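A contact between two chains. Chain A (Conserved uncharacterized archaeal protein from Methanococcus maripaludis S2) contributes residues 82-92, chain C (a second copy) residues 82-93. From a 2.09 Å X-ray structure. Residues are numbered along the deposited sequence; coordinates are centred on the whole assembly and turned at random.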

ATOM      1  N   ILE A  82      -7.620  -1.193  -3.684  1.00 33.62           N
ATOM      2  CA  ILE A  82      -7.817   0.266  -3.540  1.00 33.81           C
ATOM      3  C   ILE A  82      -7.250   0.781  -2.203  1.00 34.22           C
ATOM      4  O   ILE A  82      -6.580   1.817  -2.175  1.00 34.82           O
ATOM      5  N   TRP A  83      -7.477   0.054  -1.107  1.00 34.37           N
ATOM      6  CA  TRP A  83      -6.930   0.464   0.180  1.00 34.83           C
ATOM      7  C   TRP A  83      -5.403   0.642   0.157  1.00 35.78           C
ATOM      8  O   TRP A  83      -4.879   1.609   0.742  1.00 35.97           O
ATOM      9  N   GLY A  84      -4.710  -0.298  -0.499  1.00 35.67           N
ATOM     10  CA  GLY A  84      -3.257  -0.251  -0.661  1.00 35.94           C
ATOM     11  C   GLY A  84      -2.814   0.933  -1.518  1.00 36.01           C
ATOM     12  O   GLY A  84      -1.884   1.650  -1.168  1.00 34.89           O
ATOM     13  N   ILE A  85      -3.516   1.147  -2.624  1.00 35.55           N
ATOM     14  CA  ILE A  85      -3.249   2.287  -3.536  1.00 34.99           C
ATOM     15  C   ILE A  85      -3.450   3.634  -2.825  1.00 35.04           C
ATOM     16  O   ILE A  85      -2.596   4.516  -2.901  1.00 34.51           O
ATOM     17  N   VAL A  86      -4.580   3.775  -2.130  1.00 34.68           N
ATOM     18  CA  VAL A  86      -4.857   4.962  -1.362  1.00 35.50           C
ATOM     19  C   VAL A  86      -3.821   5.205  -0.244  1.00 35.43           C
ATOM     20  O   VAL A  86      -3.314   6.321  -0.103  1.00 37.14           O
ATOM     21  N   SER A  87      -3.506   4.183   0.541  1.00 34.66           N
ATOM     22  CA  SER A  87      -2.494   4.321   1.576  1.00 34.24           C
ATOM     23  C   SER A  87      -1.165   4.790   0.967  1.00 34.22           C
ATOM     24  O   SER A  87      -0.483   5.628   1.557  1.00 34.87           O
ATOM     25  N   GLU A  88      -0.792   4.252  -0.199  1.00 34.01           N
ATOM     26  CA  GLU A  88       0.434   4.678  -0.853  1.00 33.91           C
ATOM     27  C   GLU A  88       0.369   6.140  -1.312  1.00 34.02           C
ATOM     28  O   GLU A  88       1.311   6.880  -1.124  1.00 34.25           O
ATOM     29  N   LEU A  89      -0.747   6.523  -1.922  1.00 33.77           N
ATOM     30  CA  LEU A  89      -1.008   7.905  -2.309  1.00 35.22           C
ATOM     31  C   LEU A  89      -0.848   8.879  -1.137  1.00 35.96           C
ATOM     32  O   LEU A  89      -0.298   9.967  -1.307  1.00 35.88           O
ATOM     33  N   GLU A  90      -1.319   8.482   0.043  1.00 36.74           N
ATOM     34  CA  GLU A  90      -1.291   9.343   1.215  1.00 39.57           C
ATOM     35  C   GLU A  90       0.139   9.557   1.764  1.00 39.35           C
ATOM     36  O   GLU A  90       0.369  10.490   2.532  1.00 39.63           O
ATOM     37  N   THR A  91       1.093   8.707   1.367  1.00 39.61           N
ATOM     38  CA  THR A  91       2.487   8.888   1.768  1.00 40.42           C
ATOM     39  C   THR A  91       3.209   9.935   0.924  1.00 41.52           C
ATOM     40  O   THR A  91       4.281  10.380   1.280  1.00 41.77           O
ATOM     41  N   ILE A  92       2.621  10.327  -0.199  1.00 42.91           N
ATOM     42  CA  ILE A  92       3.287  11.234  -1.123  1.00 44.60           C
ATOM     43  C   ILE A  92       3.299  12.675  -0.594  1.00 45.86           C
ATOM     44  O   ILE A  92       2.242  13.280  -0.420  1.00 44.98           O
TER
ATOM     45  N   ILE C  82       7.902  -3.231   0.707  1.00 40.49           N
ATOM     46  CA  ILE C  82       7.974  -2.629   2.037  1.00 39.39           C
ATOM     47  C   ILE C  82       7.310  -1.241   2.099  1.00 39.07           C
ATOM     48  O   ILE C  82       6.637  -0.943   3.073  1.00 39.16           O
ATOM     49  N   TRP C  83       7.490  -0.427   1.057  1.00 37.76           N
ATOM     50  CA  TRP C  83       6.804   0.864   0.937  1.00 37.16           C
ATOM     51  C   TRP C  83       5.273   0.684   1.031  1.00 37.45           C
ATOM     52  O   TRP C  83       4.613   1.369   1.807  1.00 36.60           O
ATOM     53  N   GLY C  84       4.738  -0.315   0.325  1.00 37.75           N
ATOM     54  CA  GLY C  84       3.327  -0.645   0.424  1.00 38.03           C
ATOM     55  C   GLY C  84       2.847  -1.103   1.797  1.00 38.51           C
ATOM     56  O   GLY C  84       1.784  -0.670   2.229  1.00 38.68           O
ATOM     57  N   ILE C  85       3.604  -1.989   2.459  1.00 37.13           N
ATOM     58  CA  ILE C  85       3.317  -2.443   3.814  1.00 37.62           C
ATOM     59  C   ILE C  85       3.408  -1.280   4.821  1.00 37.64           C
ATOM     60  O   ILE C  85       2.540  -1.138   5.677  1.00 37.56           O
ATOM     61  N   VAL C  86       4.450  -0.450   4.728  1.00 37.20           N
ATOM     62  CA  VAL C  86       4.579   0.704   5.648  1.00 37.78           C
ATOM     63  C   VAL C  86       3.407   1.668   5.469  1.00 38.70           C
ATOM     64  O   VAL C  86       2.798   2.100   6.452  1.00 38.99           O
ATOM     65  N   SER C  87       3.087   1.983   4.209  1.00 37.82           N
ATOM     66  CA  SER C  87       1.956   2.858   3.874  1.00 38.00           C
ATOM     67  C   SER C  87       0.663   2.372   4.523  1.00 37.55           C
ATOM     68  O   SER C  87      -0.090   3.147   5.082  1.00 37.16           O
ATOM     69  N   GLU C  88       0.407   1.082   4.392  1.00 38.00           N
ATOM     70  CA  GLU C  88      -0.771   0.468   4.988  1.00 38.17           C
ATOM     71  C   GLU C  88      -0.724   0.459   6.512  1.00 38.47           C
ATOM     72  O   GLU C  88      -1.729   0.784   7.146  1.00 38.10           O
ATOM     73  N   LEU C  89       0.434   0.127   7.091  1.00 38.51           N
ATOM     74  CA  LEU C  89       0.623   0.193   8.562  1.00 39.34           C
ATOM     75  C   LEU C  89       0.314   1.570   9.126  1.00 40.80           C
ATOM     76  O   LEU C  89      -0.228   1.692  10.224  1.00 41.08           O
ATOM     77  N   GLU C  90       0.642   2.599   8.358  1.00 42.15           N
ATOM     78  CA  GLU C  90       0.429   3.983   8.771  1.00 44.50           C
ATOM     79  C   GLU C  90      -1.047   4.387   8.868  1.00 44.64           C
ATOM     80  O   GLU C  90      -1.362   5.314   9.593  1.00 45.65           O
ATOM     81  N   THR C  91      -1.930   3.674   8.163  1.00 45.23           N
ATOM     82  CA  THR C  91      -3.387   3.873   8.199  1.00 44.99           C
ATOM     83  C   THR C  91      -4.066   3.150   9.373  1.00 46.50           C
ATOM     84  O   THR C  91      -5.259   3.324   9.615  1.00 46.24           O
ATOM     85  N   ILE C  92      -3.312   2.323  10.085  1.00 47.91           N
ATOM     86  CA  ILE C  92      -3.841   1.570  11.219  1.00 49.32           C
ATOM     87  C   ILE C  92      -4.040   2.523  12.411  1.00 50.57           C
ATOM     88  O   ILE C  92      -3.091   2.847  13.128  1.00 50.90           O
ATOM     89  N   LYS C  93      -5.276   2.989  12.589  1.00 51.40           N
ATOM     90  CA  LYS C  93      -5.628   3.908  13.684  1.00 52.39           C
ATOM     91  C   LYS C  93      -7.078   3.740  14.136  1.00 52.63           C
ATOM     92  O   LYS C  93      -7.765   2.793  13.725  1.00 53.45           O
TER

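Two reciprocal hydrogen bonds form the direct polar links of this contact. The indole nitrogen of C:Trp83 donates to A:Thr91, with NE1 3.0 Å from OG1 and an N-H...acceptor angle of 154°; in the counterpart, A:Trp83 NE1 lies 3.3 Å from C:Thr91 OG1, at 148°. Each threonine CB points toward the other chain, and chi1 in the p well lets the hydroxyl serve two partners. While OG1 accepts from the opposing indole, it donates to a carbonyl of its own chain: A:Thr91 OG1 lies 2.7 Å from A:Glu88 O, and C:Thr91 OG1 2.6 Å from C:Glu88 O. The proton of each hydroxyl is thereby committed, leaving its oxygen free to receive the tryptophan.

Two waters add bridges between the chains. Water 1 donates to both serine carbonyls, its oxygen lying 2.7 Å from A:Ser87 O and 2.7 Å from C:Ser87 O. Water 2 joins the carboxylates by donating from its oxygen to C:Glu88 OE2 at 2.7 Å and, over a longer distance, to A:Glu88 OE2 at 3.2 Å. This water gives the two acidic groups a shared donor. C:Glu88 OE1, by contrast, is buried by the contact without a polar partner in the model.

The glutamates also provide much of the packing. Both adopt chi1 m and chi2 t, which lays the side chain across the opposing indole. A:Glu88 CG sits 3.9 Å from the centroid of the six-membered ring of C:Trp83, and C:Glu88 CG lies 4.0 Å from that of A:Trp83, both over the ring face in CH-pi contacts. The tryptophans leave their helices sideways, but with chi1 t their ring ends come nearer the partner. Each ring thus meets a glutamate over one face and a threonine hydroxyl at its edge.

The two helices cross almost at right angles, with 87° between their N-to-C directions and axes 8.1 Å apart at closest approach, and the contact repeats itself in both directions about A:Ser87 and C:Ser87. The CA atoms of these serines are 5.2 Å apart, and both CB atoms point toward the opposite stretch, with A:Ser87 CB 4.1 Å from C:Ser87 CB. Their m rotamers turn the hydroxyls back to their own helices, where A:Ser87 OG donates to A:Trp83 O at 2.6 Å and C:Ser87 OG to C:Trp83 O at 2.7 Å. The threonine methyls pack against these oxygens, C:Thr91 CG2 lying 3.2 Å from A:Ser87 OG and A:Thr91 CG2 the same distance from C:Ser87 OG.

The missing side chain of C:Gly84 leaves room for A:Glu88, whose OE2 comes within 3.2 Å of C:Gly84 CA; an ideal CB on that glycine would clash with OE2 at 2.9 Å. At A:Gly84 the fit is tight rather than clashing, with an ideal CB 3.1 Å from C:Glu88 OE2. Farther out, C:Ile92 CD1 reaches within 4.5 Å of A:Trp83 CZ2, while A:Ile85, C:Ile85, A:Leu89 and C:Leu89 point their CB atoms away from the other stretch.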

ATOM      1  CB  ILE A  82      -9.314   0.702  -3.803  1.00 33.60           C
ATOM      2  CG1 ILE A  82      -9.665   0.465  -5.282  1.00 34.09           C
ATOM      3  CG2 ILE A  82      -9.540   2.182  -3.478  1.00 31.74           C
ATOM      4  CD1 ILE A  82     -11.144   0.637  -5.610  1.00 35.60           C
ATOM      5  CB  TRP A  83      -7.338  -0.502   1.276  1.00 34.14           C
ATOM      6  CG  TRP A  83      -6.590  -0.351   2.558  1.00 33.65           C
ATOM      7  CD1 TRP A  83      -6.554   0.740   3.368  1.00 33.54           C
ATOM      8  CD2 TRP A  83      -5.784  -1.355   3.195  1.00 32.81           C
ATOM      9  NE1 TRP A  83      -5.769   0.473   4.483  1.00 33.85           N
ATOM     10  CE2 TRP A  83      -5.282  -0.801   4.387  1.00 31.94           C
ATOM     11  CE3 TRP A  83      -5.445  -2.668   2.868  1.00 33.64           C
ATOM     12  CZ2 TRP A  83      -4.452  -1.515   5.258  1.00 32.76           C
ATOM     13  CZ3 TRP A  83      -4.618  -3.384   3.734  1.00 33.72           C
ATOM     14  CH2 TRP A  83      -4.141  -2.800   4.917  1.00 33.41           C
ATOM     15  CB  ILE A  85      -4.146   2.191  -4.785  1.00 34.70           C
ATOM     16  CG1 ILE A  85      -3.719   0.988  -5.638  1.00 35.05           C
ATOM     17  CG2 ILE A  85      -4.102   3.492  -5.605  1.00 33.86           C
ATOM     18  CD1 ILE A  85      -4.676   0.634  -6.753  1.00 34.35           C
ATOM     19  CB  VAL A  86      -6.306   4.998  -0.822  1.00 36.22           C
ATOM     20  CG1 VAL A  86      -6.482   6.149   0.248  1.00 36.51           C
ATOM     21  CG2 VAL A  86      -7.308   5.152  -2.002  1.00 34.81           C
ATOM     22  CB  SER A  87      -2.299   2.992   2.315  1.00 34.73           C
ATOM     23  OG  SER A  87      -3.540   2.508   2.802  1.00 34.98           O
ATOM     24  CB  GLU A  88       0.768   3.759  -2.019  1.00 33.87           C
ATOM     25  CG  GLU A  88       1.369   2.436  -1.540  1.00 36.76           C
ATOM     26  CD  GLU A  88       1.601   1.434  -2.658  1.00 41.77           C
ATOM     27  OE1 GLU A  88       1.216   1.709  -3.804  1.00 43.54           O
ATOM     28  OE2 GLU A  88       2.177   0.359  -2.380  1.00 44.54           O
ATOM     29  CB  LEU A  89      -2.405   8.036  -2.970  1.00 34.68           C
ATOM     30  CG  LEU A  89      -2.511   7.472  -4.414  1.00 33.59           C
ATOM     31  CD1 LEU A  89      -3.929   7.332  -4.904  1.00 35.02           C
ATOM     32  CD2 LEU A  89      -1.734   8.300  -5.413  1.00 33.85           C
ATOM     33  CB  GLU A  90      -2.249   8.812   2.304  1.00 39.54           C
ATOM     34  CG  GLU A  90      -3.751   8.894   1.916  1.00 42.14           C
ATOM     35  CD  GLU A  90      -4.685   8.077   2.820  1.00 43.98           C
ATOM     36  OE1 GLU A  90      -4.241   7.072   3.441  1.00 49.96           O
ATOM     37  OE2 GLU A  90      -5.884   8.444   2.907  1.00 50.56           O
ATOM     38  CB  THR A  91       3.305   7.547   1.745  1.00 41.19           C
ATOM     39  OG1 THR A  91       3.487   7.098   0.389  1.00 38.71           O
ATOM     40  CG2 THR A  91       2.588   6.478   2.542  1.00 39.57           C
ATOM     41  CB  ILE A  92       2.638  11.169  -2.527  1.00 44.89           C
ATOM     42  CG1 ILE A  92       2.977   9.828  -3.196  1.00 45.96           C
ATOM     43  CG2 ILE A  92       3.095  12.368  -3.388  1.00 44.37           C
ATOM     44  CD1 ILE A  92       2.203   9.578  -4.449  1.00 49.04           C
TER
ATOM     45  CB  ILE C  82       9.401  -2.604   2.565  1.00 39.90           C
ATOM     46  CG1 ILE C  82       9.831  -4.040   2.916  1.00 39.29           C
ATOM     47  CG2 ILE C  82       9.547  -1.644   3.773  1.00 39.79           C
ATOM     48  CD1 ILE C  82      11.285  -4.225   2.963  1.00 39.85           C
ATOM     49  CB  TRP C  83       7.226   1.612  -0.333  1.00 36.64           C
ATOM     50  CG  TRP C  83       6.359   2.832  -0.639  1.00 37.32           C
ATOM     51  CD1 TRP C  83       6.108   3.888   0.191  1.00 36.81           C
ATOM     52  CD2 TRP C  83       5.641   3.094  -1.847  1.00 36.43           C
ATOM     53  NE1 TRP C  83       5.279   4.801  -0.433  1.00 36.32           N
ATOM     54  CE2 TRP C  83       4.987   4.336  -1.688  1.00 36.34           C
ATOM     55  CE3 TRP C  83       5.502   2.409  -3.060  1.00 38.41           C
ATOM     56  CZ2 TRP C  83       4.191   4.898  -2.689  1.00 36.83           C
ATOM     57  CZ3 TRP C  83       4.721   2.984  -4.065  1.00 35.44           C
ATOM     58  CH2 TRP C  83       4.086   4.214  -3.872  1.00 37.16           C
ATOM     59  CB  ILE C  85       4.293  -3.585   4.257  1.00 37.39           C
ATOM     60  CG1 ILE C  85       4.133  -4.829   3.373  1.00 38.58           C
ATOM     61  CG2 ILE C  85       4.111  -3.907   5.744  1.00 39.29           C
ATOM     62  CD1 ILE C  85       5.357  -5.783   3.395  1.00 38.85           C
ATOM     63  CB  VAL C  86       5.936   1.431   5.479  1.00 38.80           C
ATOM     64  CG1 VAL C  86       5.948   2.822   6.195  1.00 38.91           C
ATOM     65  CG2 VAL C  86       7.068   0.535   6.009  1.00 38.61           C
ATOM     66  CB  SER C  87       1.771   2.901   2.362  1.00 37.05           C
ATOM     67  OG  SER C  87       2.938   3.427   1.779  1.00 38.21           O
ATOM     68  CB  GLU C  88      -0.954  -0.930   4.450  1.00 37.77           C
ATOM     69  CG  GLU C  88      -1.297  -0.981   2.963  1.00 39.04           C
ATOM     70  CD  GLU C  88      -1.225  -2.405   2.439  1.00 44.47           C
ATOM     71  OE1 GLU C  88      -1.130  -3.308   3.275  1.00 43.36           O
ATOM     72  OE2 GLU C  88      -1.272  -2.634   1.214  1.00 44.97           O
ATOM     73  CB  LEU C  89       2.044  -0.234   8.966  1.00 38.87           C
ATOM     74  CG  LEU C  89       2.272  -1.743   9.039  1.00 39.12           C
ATOM     75  CD1 LEU C  89       3.769  -2.122   9.022  1.00 40.81           C
ATOM     76  CD2 LEU C  89       1.594  -2.330  10.288  1.00 39.05           C
ATOM     77  CB  GLU C  90       1.260   4.939   7.901  1.00 44.44           C
ATOM     78  CG  GLU C  90       2.752   4.720   8.161  1.00 48.90           C
ATOM     79  CD  GLU C  90       3.679   5.651   7.423  1.00 53.54           C
ATOM     80  OE1 GLU C  90       3.472   5.913   6.214  1.00 55.28           O
ATOM     81  OE2 GLU C  90       4.642   6.113   8.074  1.00 57.27           O
ATOM     82  CB  THR C  91      -4.074   3.341   6.912  1.00 44.89           C
ATOM     83  OG1 THR C  91      -4.057   1.904   6.913  1.00 42.01           O
ATOM     84  CG2 THR C  91      -3.390   3.865   5.656  1.00 44.61           C
ATOM     85  CB  ILE C  92      -2.898   0.372  11.575  1.00 49.09           C
ATOM     86  CG1 ILE C  92      -2.687  -0.551  10.360  1.00 48.89           C
ATOM     87  CG2 ILE C  92      -3.407  -0.407  12.792  1.00 50.30           C
ATOM     88  CD1 ILE C  92      -3.955  -1.072   9.678  1.00 47.50           C
ATOM     89  CB  LYS C  93      -5.332   5.373  13.305  1.00 51.98           C
ATOM     90  CG  LYS C  93      -6.230   5.974  12.253  1.00 52.64           C
ATOM     91  CD  LYS C  93      -6.055   7.494  12.179  1.00 53.48           C
ATOM     92  CE  LYS C  93      -6.983   8.119  11.140  1.00 55.50           C
ATOM     93  NZ  LYS C  93      -7.253   9.557  11.429  1.00 55.76           N
TER
HETATM   94  O   HOH W   1      -0.436   5.684   4.247  1.00 33.00           O
HETATM   95  O   HOH W   2       0.194  -1.593  -0.819  1.00 47.23           O